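Local structure of Cas13d (uncultured Ruminococcus sp, 6IV9) at residues A[695-698]-A[699-703]. The protein is a Cas13d CRISPR effector that binds CRISPR RNA and is thought to use two HEPN domains to mature that RNA and cleave target RNA. The protein carries 2 engineered substitutions. Residues are numbered along the deposited sequence; the frame is centred on the assembly and turned at random.
Sequences KNIS and FDDFK
S698 and D701 meet through complementary torsions: OG of S698 lies between its own N and C (chi1 68°), while the carboxylate of D701 is swung beside its backbone N, opposite the carbonyl carbon (chi1 -69°), which turns its two oxygens toward the N and OG of S698. One carboxylate thus spans two donors. OG of S698 gives a weak hydrogen bond to OD1 of D701 at 3.3 Å, and N of S698 gives another weak one to OD2 of D701, also 3.3 Å. The short hydroxymethyl of S698 puts a donor beside OD1, while the aspartate's paired oxygens let it take both hydroxyl and backbone N. The backbone closes the turn: N of D701 donates to O of S698 over 3.2 Å, and N of F702 reaches O of F699. Each bond returns three residues; after an extended step at I697 and S698, the chain enters successive type I-like beta turns. On the exposed side, NZ of K703 forms a salt bridge with OD1 of D700 at 3.1 Å, the long lysine chain carrying its charge back to the aspartate three residues earlier.

The apolar side is built on F702, whose flat ring offers I697 an apolar edge. CG1 of I697 meets it near the plane, 3.9 Å from CE2 of F702, with the two side chains crossing at about a right angle; CB of D701 sits over one ring face. O of S698 approaches CE2 of F702 obliquely at 3.2 Å. I697 and F702 pack on helix 713-760; F702 also reaches L591 of helix 581-591, the helix F699 meets along with 617-627. Replacing F702 by alanine is likely to leave CG1 and CD1 of I697 without the ring they touch and open a gap against A720 and I724. Polar groups therefore fasten the turn from its solvent side with several individually modest bonds, while its hydrophobic residues bind the start of the loop to surrounding helices.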
loop_
_atom_site.group_PDB
_atom_site.type_symbol
_atom_site.label_atom_id
_atom_site.label_comp_id
_atom_site.label_asym_id
_atom_site.label_seq_id
_atom_site.Cartn_x
_atom_site.Cartn_y
_atom_site.Cartn_z
ATOM N N LYS A 695 -3.321 0.811 -30.049
ATOM C CA LYS A 695 -3.819 -0.402 -30.721
ATOM C C LYS A 695 -2.800 -0.884 -31.763
ATOM O O LYS A 695 -2.729 -2.066 -31.974
ATOM C CB LYS A 695 -5.153 -0.093 -31.397
ATOM C CG LYS A 695 -5.753 -1.231 -32.197
ATOM C CD LYS A 695 -6.799 -0.782 -33.172
ATOM C CE LYS A 695 -8.071 -1.592 -33.123
ATOM N NZ LYS A 695 -7.839 -3.052 -33.133
ATOM N N ASN A 696 -2.091 0.043 -32.398
ATOM C CA ASN A 696 -1.198 -0.251 -33.549
ATOM C C ASN A 696 0.289 -0.274 -33.202
ATOM O O ASN A 696 1.064 -0.454 -34.103
ATOM C CB ASN A 696 -1.421 0.756 -34.671
ATOM C CG ASN A 696 -2.792 0.619 -35.289
ATOM O OD1 ASN A 696 -3.299 -0.474 -35.454
ATOM N ND2 ASN A 696 -3.404 1.734 -35.610
ATOM N N ILE A 697 0.655 -0.119 -31.940
ATOM C CA ILE A 697 2.094 -0.107 -31.556
ATOM C C ILE A 697 2.740 -1.474 -31.833
ATOM O O ILE A 697 2.063 -2.458 -31.745
ATOM C CB ILE A 697 2.233 0.258 -30.071
ATOM C CG1 ILE A 697 3.673 0.588 -29.708
ATOM C CG2 ILE A 697 1.708 -0.861 -29.202
ATOM C CD1 ILE A 697 3.806 1.139 -28.332
ATOM N N SER A 698 4.024 -1.481 -32.149
ATOM C CA SER A 698 4.755 -2.752 -32.340
ATOM C C SER A 698 6.231 -2.508 -32.067
ATOM O O SER A 698 6.659 -1.383 -32.151
ATOM C CB SER A 698 4.555 -3.300 -33.711
ATOM O OG SER A 698 5.175 -2.475 -34.663
ATOM N N PHE A 699 6.985 -3.571 -31.831
ATOM C CA PHE A 699 8.442 -3.434 -31.600
ATOM C C PHE A 699 9.099 -2.868 -32.858
ATOM O O PHE A 699 9.987 -2.069 -32.766
ATOM C CB PHE A 699 9.084 -4.777 -31.270
ATOM C CG PHE A 699 10.585 -4.716 -31.299
ATOM C CD1 PHE A 699 11.275 -3.940 -30.396
ATOM C CD2 PHE A 699 11.306 -5.416 -32.240
ATOM C CE1 PHE A 699 12.653 -3.885 -30.411
ATOM C CE2 PHE A 699 12.684 -5.354 -32.258
ATOM C CZ PHE A 699 13.353 -4.587 -31.349
ATOM N N ASP A 700 8.536 -3.219 -34.008
ATOM C CA ASP A 700 9.027 -2.855 -35.362
ATOM C C ASP A 700 9.093 -1.335 -35.497
ATOM O O ASP A 700 10.009 -0.857 -36.117
ATOM C CB ASP A 700 8.109 -3.434 -36.434
ATOM C CG ASP A 700 8.651 -3.320 -37.843
ATOM O OD1 ASP A 700 9.529 -4.099 -38.175
ATOM O OD2 ASP A 700 8.181 -2.454 -38.588
ATOM N N ASP A 701 8.194 -0.615 -34.838
ATOM C CA ASP A 701 8.141 0.867 -34.913
ATOM C C ASP A 701 9.427 1.499 -34.384
ATOM O O ASP A 701 9.707 2.627 -34.761
ATOM C CB ASP A 701 7.036 1.431 -34.033
ATOM C CG ASP A 701 5.649 1.124 -34.534
ATOM O OD1 ASP A 701 5.536 0.679 -35.667
ATOM O OD2 ASP A 701 4.713 1.325 -33.787
ATOM N N PHE A 702 10.108 0.821 -33.468
ATOM C CA PHE A 702 11.280 1.409 -32.775
ATOM C C PHE A 702 12.604 0.814 -33.225
ATOM O O PHE A 702 13.601 1.273 -32.742
ATOM C CB PHE A 702 11.119 1.181 -31.277
ATOM C CG PHE A 702 9.747 1.553 -30.796
ATOM C CD1 PHE A 702 9.391 2.877 -30.653
ATOM C CD2 PHE A 702 8.788 0.590 -30.574
ATOM C CE1 PHE A 702 8.119 3.229 -30.251
ATOM C CE2 PHE A 702 7.517 0.944 -30.179
ATOM C CZ PHE A 702 7.188 2.260 -30.015
ATOM N N LYS A 703 12.599 -0.081 -34.197
ATOM C CA LYS A 703 13.840 -0.778 -34.612
ATOM C C LYS A 703 14.898 0.203 -35.129
ATOM O O LYS A 703 16.061 -0.095 -34.958
ATOM C CB LYS A 703 13.524 -1.922 -35.573
ATOM C CG LYS A 703 13.303 -1.470 -37.001
ATOM C CD LYS A 703 12.891 -2.561 -37.935
ATOM C CE LYS A 703 12.134 -2.014 -39.120
ATOM N NZ LYS A 703 11.757 -3.100 -40.049
#